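Local atomic coordinates of yeast glycogen phosphorylase (Saccharomyces cerevisiae, PDB entry 1YGP), a protein that belongs to the carbohydrate phosphorylase family, two-domain enzymes of the GT-B clan, and holds pyridoxal-5'-phosphate in a pocket. Residues R345-K348 against P353-E356; Q360-L365 against T871-E876; L372-L377 against D394-T399; R379-L384 against H390-I395; L473-S478 against P506-N511. One frame throughout, in Å; residues are numbered along the deposited sequence.

Overall arrangement
The five contacts illustrate how a Rossmann-like domain of a GT-B protein is built up from its sheet outward. Interactions 2 and 5 reach the same mixed sheet and meet where Ile-872 packs on Val-510. Interactions 3 and 4 are two levels of one helix pair, 372-384 with 389-399, their centres about 8 Å apart. Ile-363 N and Thr-399 O, 3.2 Å apart, probably hydrogen-bond and so tie interaction 3 to the strand of interaction 2. Interaction 1 leans on interactions 3 and 4 through Trp-354 but stays about 14 Å, nearest atoms, from interaction 5. None of the ten segments contains a residue of the pyridoxal-5'-phosphate pocket.

Interaction 1 (R345-K348 against P353-E356); sequences RRFK and PWTE. With PO4 (phosphate ion), chain C.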
# COMPACT_ATOMS: atom_id res chain seq x y z
N ARG A 345 -16.65 -22.94 1.85
CA ARG A 345 -15.94 -23.36 0.64
C ARG A 345 -15.01 -24.52 0.97
O ARG A 345 -15.01 -25.58 0.34
CB ARG A 345 -15.11 -22.23 0.06
CG ARG A 345 -14.57 -22.74 -1.26
CD ARG A 345 -13.29 -22.17 -1.84
NE ARG A 345 -12.21 -22.39 -0.91
CZ ARG A 345 -11.81 -21.36 -0.16
NH1 ARG A 345 -12.39 -20.15 -0.27
NH2 ARG A 345 -10.84 -21.57 0.73
N ARG A 346 -14.23 -24.31 2.02
CA ARG A 346 -13.30 -25.30 2.51
C ARG A 346 -14.07 -26.58 2.83
O ARG A 346 -13.62 -27.66 2.44
CB ARG A 346 -12.62 -24.71 3.72
CG ARG A 346 -11.47 -25.52 4.24
CD ARG A 346 -10.68 -24.76 5.29
NE ARG A 346 -10.14 -23.54 4.72
CZ ARG A 346 -10.46 -22.35 5.22
NH1 ARG A 346 -11.28 -22.25 6.27
NH2 ARG A 346 -10.02 -21.25 4.61
N PHE A 347 -15.28 -26.48 3.43
CA PHE A 347 -16.11 -27.64 3.79
C PHE A 347 -16.52 -28.43 2.56
O PHE A 347 -16.48 -29.67 2.57
CB PHE A 347 -17.41 -27.24 4.52
CG PHE A 347 -18.28 -28.41 4.99
CD1 PHE A 347 -17.86 -29.24 6.04
CD2 PHE A 347 -19.52 -28.66 4.37
CE1 PHE A 347 -18.67 -30.30 6.47
CE2 PHE A 347 -20.32 -29.72 4.80
CZ PHE A 347 -19.89 -30.55 5.85
N LYS A 348 -16.88 -27.75 1.48
CA LYS A 348 -17.29 -28.51 0.32
C LYS A 348 -16.12 -29.21 -0.34
O LYS A 348 -16.39 -30.18 -1.02
CB LYS A 348 -17.99 -27.62 -0.65
CG LYS A 348 -19.27 -27.13 -0.00
CD LYS A 348 -20.09 -26.47 -1.08
CE LYS A 348 -20.83 -25.32 -0.50
NZ LYS A 348 -21.58 -24.69 -1.58
N PRO A 353 -21.54 -34.65 3.48
CA PRO A 353 -22.92 -34.22 3.50
C PRO A 353 -23.13 -33.05 4.44
O PRO A 353 -22.55 -33.06 5.52
CB PRO A 353 -23.67 -35.44 3.94
CG PRO A 353 -22.75 -36.57 3.57
CD PRO A 353 -21.42 -36.01 3.97
N TRP A 354 -23.99 -32.07 4.13
CA TRP A 354 -24.31 -30.99 5.05
C TRP A 354 -24.66 -31.44 6.44
O TRP A 354 -24.31 -30.75 7.39
CB TRP A 354 -25.47 -30.14 4.55
CG TRP A 354 -25.00 -29.22 3.45
CD1 TRP A 354 -25.45 -29.38 2.17
CD2 TRP A 354 -24.05 -28.22 3.56
NE1 TRP A 354 -24.78 -28.51 1.47
CE2 TRP A 354 -23.95 -27.80 2.24
CE3 TRP A 354 -23.28 -27.62 4.55
CZ2 TRP A 354 -23.08 -26.79 1.87
CZ3 TRP A 354 -22.40 -26.60 4.18
CH2 TRP A 354 -22.30 -26.19 2.86
N THR A 355 -25.27 -32.61 6.63
CA THR A 355 -25.60 -33.08 7.97
C THR A 355 -24.40 -33.33 8.85
O THR A 355 -24.56 -33.45 10.06
CB THR A 355 -26.45 -34.35 7.85
OG1 THR A 355 -26.04 -35.11 6.71
CG2 THR A 355 -27.93 -33.97 7.72
N GLU A 356 -23.18 -33.38 8.30
CA GLU A 356 -21.99 -33.53 9.10
C GLU A 356 -21.28 -32.22 9.42
O GLU A 356 -20.30 -32.22 10.18
CB GLU A 356 -20.98 -34.40 8.42
CG GLU A 356 -21.53 -35.75 8.11
CD GLU A 356 -20.42 -36.71 7.75
OE1 GLU A 356 -19.61 -36.40 6.87
OE2 GLU A 356 -20.37 -37.77 8.36
P PO4 C . -8.14 -23.77 1.78
O1 PO4 C . -7.91 -24.63 2.96
O2 PO4 C . -8.02 -22.36 2.21
O3 PO4 C . -7.13 -24.05 0.72
O4 PO4 C . -9.48 -24.01 1.22
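Phe-347 meets Trp-354 where helix 322-350 ends and the chain turns back past it. Followed outward from CB, the phenylalanine leaves its helix with CG anti to the backbone N (chi1 -177°), which sends the ring toward the 353-356 turn. On one flank, CD2 lies 3.5 Å from Trp-354 CZ3 and CE2 lies 3.6 Å from Trp-354 CE3. The two rings meet obliquely, their planes inclined at 33°. At the far end, CZ comes to 3.7 Å from Pro-353 O, which lies at the ring's edge; that oxygen also accepts the Glu-356 N hydrogen bond that closes the short 3-10 turn. On the other flank, CE1 touches CB of Gln-360. Lys-348 adds its aliphatic CE, 3.6 Å from Trp-354 CZ2 at the edge of the indole, while its NZ goes to a salt bridge with Glu-385.

The arginines of the same helix turn serve a different partner. Arg-345 NH2 gives phosphate O4 a nearly straight bond of 2.8 Å (170°). Arg-346 NE bonds phosphate O1 at 3.0 Å. Both NE and NH2 of Arg-346 also reach O2 in weak bonds. Asp-342 forms salt bridges with both guanidinium groups. One helix turn thus divides its chemistry: an apolar aromatic side toward the 353-356 turn, and a cationic, anion-ready patch occupied here by a phosphate that probably came from the crystallisation liquor.

Interaction 2 (Q360-L365 against T871-E876); sequences QVAIQL and TIWNVE
Gln-364 and Trp-873 supply the polar core of this contact, joined across more than 500 residues of sequence. The indole NE1 donates to Gln-364 OE1 at 2.8 Å, approaching in the carbonyl plane on a lone pair, although the oxygen sits 21° out of the ring plane and the amide and indole planes are 45° apart. A bend at chi2 (63°) swings the glutamine's amide to this position. Two residues earlier on the strand, Ala-362 CB rests 3.8 Å from CD1 of the same indole, and Ile-872 CG2 approaches Gln-364 OE1 at 3.9 Å. All four of these residues are buried.

The strand, 361-366, lies between 98-102 and 400-404 in the mixed sheet of the N-terminal domain, whereas 861-873 is the last helix of the chain. Its return across the domain boundary to pack on this sheet is a recurrent feature of GT-B folds.

Away from the sheet the contact soon gives way to solvent. Thr-871 is exposed, its hydroxyl bonded back to Glu-867 O in the same helix. Beyond Trp-873, Asn-874 takes a positive phi as the chain leaves the helix, and its side chain is exposed.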
# COMPACT_ATOMS: atom_id res chain seq x y z
N GLN A 360 -17.87 -31.22 11.93
CA GLN A 360 -16.61 -30.72 11.40
C GLN A 360 -16.33 -29.24 11.68
O GLN A 360 -15.16 -28.86 11.70
CB GLN A 360 -16.57 -30.95 9.90
CG GLN A 360 -16.65 -32.41 9.47
CD GLN A 360 -15.46 -33.25 9.94
OE1 GLN A 360 -14.32 -33.00 9.57
NE2 GLN A 360 -15.65 -34.28 10.75
N VAL A 361 -17.27 -28.35 11.92
CA VAL A 361 -16.94 -26.95 12.09
C VAL A 361 -17.37 -26.48 13.47
O VAL A 361 -18.51 -26.75 13.83
CB VAL A 361 -17.65 -26.12 11.01
CG1 VAL A 361 -17.33 -24.64 11.16
CG2 VAL A 361 -17.19 -26.54 9.65
N ALA A 362 -16.55 -25.77 14.24
CA ALA A 362 -16.97 -25.18 15.51
C ALA A 362 -16.76 -23.67 15.34
O ALA A 362 -15.62 -23.28 15.07
CB ALA A 362 -16.08 -25.67 16.63
N ILE A 363 -17.72 -22.75 15.40
CA ILE A 363 -17.44 -21.33 15.22
C ILE A 363 -17.71 -20.63 16.54
O ILE A 363 -18.83 -20.73 17.09
CB ILE A 363 -18.33 -20.68 14.09
CG1 ILE A 363 -18.27 -21.48 12.78
CG2 ILE A 363 -17.83 -19.25 13.85
CD1 ILE A 363 -19.08 -20.88 11.60
N GLN A 364 -16.73 -19.91 17.08
CA GLN A 364 -16.90 -19.22 18.35
C GLN A 364 -17.21 -17.74 18.16
O GLN A 364 -16.48 -17.03 17.46
CB GLN A 364 -15.65 -19.38 19.19
CG GLN A 364 -15.85 -18.97 20.63
CD GLN A 364 -16.86 -19.84 21.38
OE1 GLN A 364 -16.77 -21.06 21.42
NE2 GLN A 364 -17.87 -19.28 22.02
N LEU A 365 -18.25 -17.22 18.76
CA LEU A 365 -18.57 -15.84 18.56
C LEU A 365 -17.93 -15.15 19.74
O LEU A 365 -18.35 -15.33 20.89
CB LEU A 365 -20.07 -15.62 18.59
CG LEU A 365 -20.99 -16.43 17.66
CD1 LEU A 365 -22.26 -15.62 17.57
CD2 LEU A 365 -20.44 -16.62 16.24
N THR A 871 -15.10 -28.76 26.54
CA THR A 871 -16.51 -28.73 26.87
C THR A 871 -17.39 -28.22 25.74
O THR A 871 -18.52 -28.66 25.54
CB THR A 871 -16.72 -27.86 28.14
OG1 THR A 871 -16.30 -26.53 27.87
CG2 THR A 871 -15.91 -28.39 29.30
N ILE A 872 -16.84 -27.29 24.97
CA ILE A 872 -17.63 -26.61 23.96
C ILE A 872 -17.36 -27.12 22.56
O ILE A 872 -18.28 -27.55 21.88
CB ILE A 872 -17.35 -25.08 24.10
CG1 ILE A 872 -17.77 -24.63 25.53
CG2 ILE A 872 -18.10 -24.31 23.03
CD1 ILE A 872 -17.46 -23.19 26.00
N TRP A 873 -16.12 -27.04 22.11
CA TRP A 873 -15.84 -27.36 20.72
C TRP A 873 -15.77 -28.84 20.39
O TRP A 873 -15.97 -29.24 19.25
CB TRP A 873 -14.53 -26.69 20.29
CG TRP A 873 -14.51 -25.17 20.36
CD1 TRP A 873 -15.64 -24.39 20.23
CD2 TRP A 873 -13.39 -24.41 20.63
NE1 TRP A 873 -15.25 -23.16 20.44
CE2 TRP A 873 -13.93 -23.12 20.68
CE3 TRP A 873 -12.02 -24.63 20.84
CZ2 TRP A 873 -13.12 -22.02 20.95
CZ3 TRP A 873 -11.22 -23.53 21.10
CH2 TRP A 873 -11.76 -22.24 21.16
N ASN A 874 -15.41 -29.63 21.41
CA ASN A 874 -15.19 -31.07 21.31
C ASN A 874 -14.23 -31.30 20.17
O ASN A 874 -14.45 -32.00 19.19
CB ASN A 874 -16.52 -31.79 21.08
CG ASN A 874 -17.50 -31.47 22.21
OD1 ASN A 874 -18.56 -30.89 22.00
ND2 ASN A 874 -17.19 -31.75 23.47
N VAL A 875 -13.09 -30.66 20.37
CA VAL A 875 -12.04 -30.63 19.38
C VAL A 875 -10.80 -31.30 19.98
O VAL A 875 -10.54 -31.18 21.18
CB VAL A 875 -11.95 -29.11 19.04
CG1 VAL A 875 -10.60 -28.52 19.31
CG2 VAL A 875 -12.32 -28.94 17.58
N GLU A 876 -10.04 -32.06 19.19
CA GLU A 876 -8.80 -32.69 19.62
C GLU A 876 -7.68 -32.00 18.84
O GLU A 876 -7.90 -31.57 17.70
CB GLU A 876 -8.73 -34.17 19.26
CG GLU A 876 -9.79 -35.08 19.80
CD GLU A 876 -9.80 -35.13 21.32
OE1 GLU A 876 -8.84 -35.63 21.91
OE2 GLU A 876 -10.78 -34.66 21.90

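Interaction 3 (L372-L377 against D394-T399); sequences LAIVEL and DIVTKT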
# COMPACT_ATOMS: atom_id res chain seq x y z
N LEU A 372 -24.41 -11.93 13.22
CA LEU A 372 -24.91 -12.07 11.85
C LEU A 372 -24.42 -13.33 11.15
O LEU A 372 -25.12 -13.81 10.25
CB LEU A 372 -24.52 -10.85 11.00
CG LEU A 372 -25.48 -9.63 11.00
CD1 LEU A 372 -24.90 -8.51 10.19
CD2 LEU A 372 -26.80 -9.99 10.38
N ALA A 373 -23.30 -13.94 11.56
CA ALA A 373 -22.84 -15.21 11.00
C ALA A 373 -23.89 -16.30 11.15
O ALA A 373 -24.01 -17.15 10.27
CB ALA A 373 -21.59 -15.68 11.70
N ILE A 374 -24.68 -16.31 12.23
CA ILE A 374 -25.77 -17.28 12.47
C ILE A 374 -26.82 -17.15 11.36
O ILE A 374 -27.11 -18.07 10.59
CB ILE A 374 -26.38 -16.97 13.89
CG1 ILE A 374 -25.48 -17.52 14.96
CG2 ILE A 374 -27.74 -17.60 14.07
CD1 ILE A 374 -25.67 -16.81 16.31
N VAL A 375 -27.34 -15.93 11.22
CA VAL A 375 -28.38 -15.60 10.27
C VAL A 375 -27.92 -15.84 8.83
O VAL A 375 -28.70 -16.16 7.94
CB VAL A 375 -28.76 -14.14 10.51
CG1 VAL A 375 -29.90 -13.72 9.61
CG2 VAL A 375 -29.26 -13.98 11.91
N GLU A 376 -26.63 -15.61 8.57
CA GLU A 376 -26.03 -15.84 7.27
C GLU A 376 -25.89 -17.33 6.98
O GLU A 376 -26.21 -17.71 5.84
CB GLU A 376 -24.68 -15.14 7.25
CG GLU A 376 -23.78 -15.40 6.05
CD GLU A 376 -24.25 -14.84 4.71
OE1 GLU A 376 -25.19 -14.05 4.66
OE2 GLU A 376 -23.64 -15.20 3.70
N LEU A 377 -25.45 -18.21 7.91
CA LEU A 377 -25.34 -19.62 7.61
C LEU A 377 -26.76 -20.10 7.32
O LEU A 377 -26.96 -20.76 6.30
CB LEU A 377 -24.76 -20.43 8.77
CG LEU A 377 -24.54 -21.95 8.56
CD1 LEU A 377 -23.83 -22.21 7.24
CD2 LEU A 377 -23.72 -22.51 9.71
N ASP A 394 -31.13 -26.65 12.45
CA ASP A 394 -30.51 -27.58 13.36
C ASP A 394 -29.00 -27.55 13.21
O ASP A 394 -28.29 -27.65 14.22
CB ASP A 394 -31.03 -28.97 13.09
CG ASP A 394 -31.93 -29.42 14.21
OD1 ASP A 394 -33.08 -28.96 14.26
OD2 ASP A 394 -31.45 -30.22 15.02
N ILE A 395 -28.50 -27.40 11.98
CA ILE A 395 -27.07 -27.34 11.74
C ILE A 395 -26.51 -26.04 12.37
O ILE A 395 -25.56 -26.09 13.17
CB ILE A 395 -26.82 -27.43 10.21
CG1 ILE A 395 -27.29 -28.81 9.71
CG2 ILE A 395 -25.35 -27.25 9.88
CD1 ILE A 395 -27.25 -29.09 8.19
N VAL A 396 -27.12 -24.89 12.10
CA VAL A 396 -26.70 -23.62 12.66
C VAL A 396 -26.53 -23.74 14.17
O VAL A 396 -25.44 -23.53 14.71
CB VAL A 396 -27.77 -22.55 12.28
CG1 VAL A 396 -27.53 -21.25 13.02
CG2 VAL A 396 -27.68 -22.22 10.81
N THR A 397 -27.56 -24.24 14.82
CA THR A 397 -27.64 -24.39 16.26
C THR A 397 -26.48 -25.18 16.83
O THR A 397 -25.80 -24.80 17.79
CB THR A 397 -28.99 -25.02 16.46
OG1 THR A 397 -29.91 -23.95 16.22
CG2 THR A 397 -29.18 -25.70 17.80
N LYS A 398 -26.19 -26.31 16.21
CA LYS A 398 -25.10 -27.12 16.67
C LYS A 398 -23.74 -26.58 16.27
O LYS A 398 -22.76 -27.02 16.86
CB LYS A 398 -25.32 -28.51 16.14
CG LYS A 398 -26.33 -29.23 17.00
CD LYS A 398 -26.42 -30.65 16.49
CE LYS A 398 -27.61 -30.94 15.57
NZ LYS A 398 -28.82 -31.11 16.35
N THR A 399 -23.62 -25.60 15.37
CA THR A 399 -22.33 -25.08 14.94
C THR A 399 -21.85 -23.94 15.83
O THR A 399 -20.65 -23.80 16.04
CB THR A 399 -22.44 -24.59 13.47
OG1 THR A 399 -22.87 -25.68 12.66
CG2 THR A 399 -21.11 -24.07 12.95
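A chi1 of 171° at Val-396 sets CG1 opposite the backbone N, where it meets Ile-374, and leaves CG2 beside that nitrogen for Leu-377, so that one branch serves each neighbour. Leu-377, whose chi1 of -178° lays CG beside its own carbonyl carbon, runs past the valine in the opposite direction and brings CG to 3.9 Å from Val-396 CG2. The isoleucine stands roughly perpendicular to the valine, with Ile-374 CG2 at 3.8 Å from Val-396 CG1.

This is apolar packing between roughly antiparallel helices, whose local axes approach to 9.8 Å at 151°. Ile-374 and Leu-377, three residues apart, form the two sides between which Val-396 fits; no hydrogen bond crosses. At the end of helix 389-399, Thr-399 OG1 comes to 4.4 Å from Leu-377 CD2. Its hydroxyl donates to Ile-395 O at 2.8 Å, from above the carbonyl plane, so this polar group is satisfied within its own helix. On the outer side, Lys-398 NZ forms a salt bridge with Asp-394 OD2 (3.1 Å).

The pair belongs to the crossover that links the parallel strands 361-366 and 400-404. Helix 322-350 touches Leu-377 through Leu-344, Phe-357 packs on both Leu-377 and Thr-399, and helix 425-445 meets Val-375 on the side turned from Val-396.

Interaction 4 (R379-L384 against H390-I395); sequences RVLVDL and HEAWDI
Leu-381 and Ala-392 bring their helices together CB to CB, at 3.8 Å. The leucine continues over the alanine: with CG anti to the carbonyl carbon (chi1 -71°), its CD1 reaches 3.9 Å from Ala-392 CA and, farther along, 4.2 Å from Ile-395 CB. From the next position on the same helix, Val-382 CG2 closes on Ala-392 CB at 3.9 Å. The single methyl of the alanine is therefore touched by two branched side chains, and the whole first shell is apolar and buried.

The small Ala-392 sits where the backbones come closest, opposite Leu-381, consistent with the short separation of the local axes, 9.2 Å; these are inclined at 157° and so almost antiparallel. The helix of Leu-381 carries a wider, pi-type turn over 380-384.

Around this core a second shell packs on or bonds to the same helices. Trp-354 lies against the leucine, with Trp-354 CE3 3.7 Å from Leu-381 CD2. The carbonyl oxygen of Trp-354 meets CD1 of Ile-395. A backbone hydrogen bond joins Leu-381 to Leu-387 in the short connection. Asp-383, on the same helix, forms a salt bridge with Arg-426 and accepts a hydrogen bond from Ser-249 N.

The contact is the closed, outer end of a helical hairpin, 372-384 followed by 389-399. Helix 425-445 borders it through Arg-379 and Trp-393, helix 322-350 reaches Val-380 through Leu-344, and the 353-356 turn fills the side next to Leu-381.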
# COMPACT_ATOMS: atom_id res chain seq x y z
N ARG A 379 -29.24 -18.33 6.05
CA ARG A 379 -29.51 -17.80 4.73
C ARG A 379 -28.85 -18.63 3.63
O ARG A 379 -29.55 -18.99 2.67
CB ARG A 379 -29.01 -16.36 4.59
CG ARG A 379 -29.41 -15.76 3.23
CD ARG A 379 -28.90 -14.35 2.93
NE ARG A 379 -27.47 -14.33 2.75
CZ ARG A 379 -26.91 -14.65 1.58
NH1 ARG A 379 -27.65 -14.98 0.52
NH2 ARG A 379 -25.59 -14.73 1.51
N VAL A 380 -27.58 -19.01 3.69
CA VAL A 380 -27.01 -19.70 2.55
C VAL A 380 -27.55 -21.12 2.50
O VAL A 380 -27.88 -21.57 1.39
CB VAL A 380 -25.46 -19.75 2.57
CG1 VAL A 380 -24.97 -18.34 2.74
CG2 VAL A 380 -24.91 -20.56 3.69
N LEU A 381 -27.73 -21.82 3.63
CA LEU A 381 -28.21 -23.19 3.58
C LEU A 381 -29.63 -23.25 3.03
O LEU A 381 -29.93 -24.12 2.22
CB LEU A 381 -28.20 -23.85 4.95
CG LEU A 381 -26.87 -24.21 5.58
CD1 LEU A 381 -27.18 -24.95 6.86
CD2 LEU A 381 -26.01 -25.09 4.68
N VAL A 382 -30.50 -22.32 3.38
CA VAL A 382 -31.82 -22.30 2.82
C VAL A 382 -31.81 -21.69 1.42
O VAL A 382 -32.15 -22.41 0.49
CB VAL A 382 -32.73 -21.52 3.77
CG1 VAL A 382 -34.03 -21.09 3.13
CG2 VAL A 382 -33.02 -22.46 4.94
N ASP A 383 -31.39 -20.46 1.15
CA ASP A 383 -31.49 -19.91 -0.20
C ASP A 383 -30.59 -20.48 -1.28
O ASP A 383 -31.04 -20.65 -2.41
CB ASP A 383 -31.25 -18.43 -0.15
CG ASP A 383 -32.23 -17.67 0.74
OD1 ASP A 383 -33.27 -18.21 1.12
OD2 ASP A 383 -31.94 -16.52 1.05
N LEU A 384 -29.34 -20.78 -1.01
CA LEU A 384 -28.44 -21.23 -2.05
C LEU A 384 -28.38 -22.75 -2.04
O LEU A 384 -28.59 -23.40 -3.05
CB LEU A 384 -27.06 -20.65 -1.82
CG LEU A 384 -26.96 -19.16 -1.57
CD1 LEU A 384 -25.60 -18.86 -1.03
CD2 LEU A 384 -27.16 -18.37 -2.84
N HIS A 390 -36.04 -26.16 8.59
CA HIS A 390 -35.77 -26.76 9.87
C HIS A 390 -34.53 -27.62 9.91
O HIS A 390 -33.88 -27.68 10.96
CB HIS A 390 -37.02 -27.53 10.28
CG HIS A 390 -38.03 -26.52 10.80
ND1 HIS A 390 -39.11 -26.01 10.18
CD2 HIS A 390 -37.94 -25.92 12.03
CE1 HIS A 390 -39.65 -25.12 10.99
NE2 HIS A 390 -38.94 -25.08 12.09
N GLU A 391 -34.08 -28.21 8.80
CA GLU A 391 -32.89 -29.05 8.86
C GLU A 391 -31.66 -28.15 8.97
O GLU A 391 -30.74 -28.40 9.75
CB GLU A 391 -32.86 -29.87 7.62
CG GLU A 391 -31.81 -30.97 7.58
CD GLU A 391 -31.57 -31.50 6.16
OE1 GLU A 391 -32.53 -31.67 5.39
OE2 GLU A 391 -30.40 -31.73 5.81
N ALA A 392 -31.67 -27.04 8.22
CA ALA A 392 -30.64 -26.03 8.20
C ALA A 392 -30.45 -25.42 9.59
O ALA A 392 -29.34 -25.40 10.15
CB ALA A 392 -31.03 -24.93 7.23
N TRP A 393 -31.57 -25.01 10.19
CA TRP A 393 -31.53 -24.42 11.51
C TRP A 393 -30.93 -25.36 12.57
O TRP A 393 -30.25 -24.92 13.50
CB TRP A 393 -32.94 -24.00 11.94
CG TRP A 393 -32.83 -23.20 13.22
CD1 TRP A 393 -33.38 -23.66 14.39
CD2 TRP A 393 -32.14 -22.02 13.38
NE1 TRP A 393 -33.03 -22.78 15.29
CE2 TRP A 393 -32.30 -21.79 14.74
CE3 TRP A 393 -31.41 -21.12 12.59
CZ2 TRP A 393 -31.75 -20.67 15.35
CZ3 TRP A 393 -30.85 -20.00 13.20
CH2 TRP A 393 -31.02 -19.78 14.57
N ASP A 394 -31.13 -26.65 12.45
CA ASP A 394 -30.51 -27.58 13.36
C ASP A 394 -29.00 -27.55 13.21
O ASP A 394 -28.29 -27.65 14.22
CB ASP A 394 -31.03 -28.97 13.09
CG ASP A 394 -31.93 -29.42 14.21
OD1 ASP A 394 -33.08 -28.96 14.26
OD2 ASP A 394 -31.45 -30.22 15.02
N ILE A 395 -28.50 -27.40 11.98
CA ILE A 395 -27.07 -27.34 11.74
C ILE A 395 -26.51 -26.04 12.37
O ILE A 395 -25.56 -26.09 13.17
CB ILE A 395 -26.82 -27.43 10.21
CG1 ILE A 395 -27.29 -28.81 9.71
CG2 ILE A 395 -25.35 -27.25 9.88
CD1 ILE A 395 -27.25 -29.09 8.19

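Interaction 5 (L473-S478 against P506-N511); sequences LAIVGS and PSKFVN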
# COMPACT_ATOMS: atom_id res chain seq x y z
N LEU A 473 -30.55 -13.22 19.93
CA LEU A 473 -30.40 -14.00 18.71
C LEU A 473 -29.20 -14.94 18.82
O LEU A 473 -29.23 -16.09 18.34
CB LEU A 473 -30.22 -13.06 17.53
CG LEU A 473 -29.91 -13.56 16.10
CD1 LEU A 473 -30.89 -14.62 15.59
CD2 LEU A 473 -29.98 -12.33 15.21
N ALA A 474 -28.13 -14.46 19.48
CA ALA A 474 -26.95 -15.27 19.67
C ALA A 474 -27.25 -16.40 20.64
O ALA A 474 -26.81 -17.51 20.34
CB ALA A 474 -25.82 -14.43 20.22
N ILE A 475 -28.01 -16.23 21.75
CA ILE A 475 -28.35 -17.35 22.65
C ILE A 475 -29.17 -18.38 21.88
O ILE A 475 -28.84 -19.56 21.88
CB ILE A 475 -29.24 -17.00 23.86
CG1 ILE A 475 -28.90 -15.73 24.60
CG2 ILE A 475 -29.06 -18.16 24.79
CD1 ILE A 475 -27.53 -15.60 25.25
N VAL A 476 -30.23 -17.93 21.21
CA VAL A 476 -31.08 -18.80 20.42
C VAL A 476 -30.33 -19.51 19.28
O VAL A 476 -30.73 -20.64 18.95
CB VAL A 476 -32.26 -17.97 19.87
CG1 VAL A 476 -33.13 -18.74 18.92
CG2 VAL A 476 -33.15 -17.58 21.02
N GLY A 477 -29.28 -18.95 18.67
CA GLY A 477 -28.57 -19.65 17.60
C GLY A 477 -27.38 -20.50 18.04
O GLY A 477 -26.82 -21.24 17.22
N SER A 478 -26.93 -20.44 19.29
CA SER A 478 -25.74 -21.16 19.72
C SER A 478 -26.06 -22.42 20.50
O SER A 478 -27.13 -22.54 21.10
CB SER A 478 -24.92 -20.28 20.62
OG SER A 478 -24.59 -19.06 19.99
N PRO A 506 -29.81 -24.59 32.69
CA PRO A 506 -28.47 -24.21 33.11
C PRO A 506 -27.31 -24.79 32.34
O PRO A 506 -26.25 -24.18 32.23
CB PRO A 506 -28.42 -24.60 34.55
CG PRO A 506 -29.38 -25.77 34.60
CD PRO A 506 -30.52 -25.14 33.83
N SER A 507 -27.49 -25.98 31.81
CA SER A 507 -26.51 -26.72 31.04
C SER A 507 -25.87 -25.94 29.89
O SER A 507 -24.66 -25.99 29.65
CB SER A 507 -27.22 -27.99 30.53
OG SER A 507 -28.65 -27.92 30.73
N LYS A 508 -26.71 -25.16 29.20
CA LYS A 508 -26.29 -24.39 28.04
C LYS A 508 -25.38 -23.22 28.39
O LYS A 508 -24.80 -22.59 27.51
CB LYS A 508 -27.54 -23.87 27.32
CG LYS A 508 -27.35 -23.39 25.90
CD LYS A 508 -28.52 -22.49 25.57
CE LYS A 508 -28.49 -21.90 24.17
NZ LYS A 508 -28.96 -22.80 23.14
N PHE A 509 -25.27 -22.88 29.67
CA PHE A 509 -24.59 -21.70 30.11
C PHE A 509 -23.46 -22.18 30.99
O PHE A 509 -23.64 -22.73 32.07
CB PHE A 509 -25.55 -20.81 30.89
CG PHE A 509 -26.66 -20.22 30.03
CD1 PHE A 509 -27.79 -20.97 29.70
CD2 PHE A 509 -26.56 -18.90 29.60
CE1 PHE A 509 -28.80 -20.39 28.94
CE2 PHE A 509 -27.58 -18.33 28.84
CZ PHE A 509 -28.70 -19.07 28.50
N VAL A 510 -22.29 -21.91 30.46
CA VAL A 510 -21.02 -22.37 30.97
C VAL A 510 -20.10 -21.21 31.43
O VAL A 510 -20.39 -20.00 31.28
CB VAL A 510 -20.56 -23.24 29.76
CG1 VAL A 510 -19.08 -23.22 29.45
CG2 VAL A 510 -21.02 -24.63 30.12
N ASN A 511 -18.98 -21.55 32.04
CA ASN A 511 -18.00 -20.54 32.40
C ASN A 511 -16.61 -20.97 31.95
O ASN A 511 -16.26 -22.14 32.13
CB ASN A 511 -17.93 -20.32 33.89
CG ASN A 511 -16.80 -19.33 34.18
OD1 ASN A 511 -15.74 -19.65 34.71
ND2 ASN A 511 -16.92 -18.10 33.72
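Ser-478 O receives the ammonium group of Lys-508 at 2.8 Å, with NZ lying nearly along the C=O axis (161°). The lysine runs extended from its backbone until a last bend at chi4 (81°) turns NZ to that oxygen. NZ lies by the C-terminal end of helix 470-477, near Ile-475 O, where the helix dipole would probably favour a positive charge. Tyr-504 adds a cation-pi contact to the same lysine.

Beside this polar link, Ile-475 offers CG2 to two partners, at 3.8 Å from Lys-508 CE and at 3.8 Å from Phe-509 CZ. The isoleucine lies crosswise to the phenylalanine and meets the lysine at a slant. Ser-478 is also secured to its own helix: OG donates to Ala-474 O at 2.7 Å, at the point where helical geometry ends and the chain enters strand 478-483.

That strand runs parallel to the short edge strand 509-511, and backbone hydrogen bonds pair Val-481 with Lys-508 and Val-510. Helix 498-504 packs against Phe-509 with Phe-500 and Ile-501, while Tyr-402 of strand 400-404 lies against Ile-475 and Ser-478.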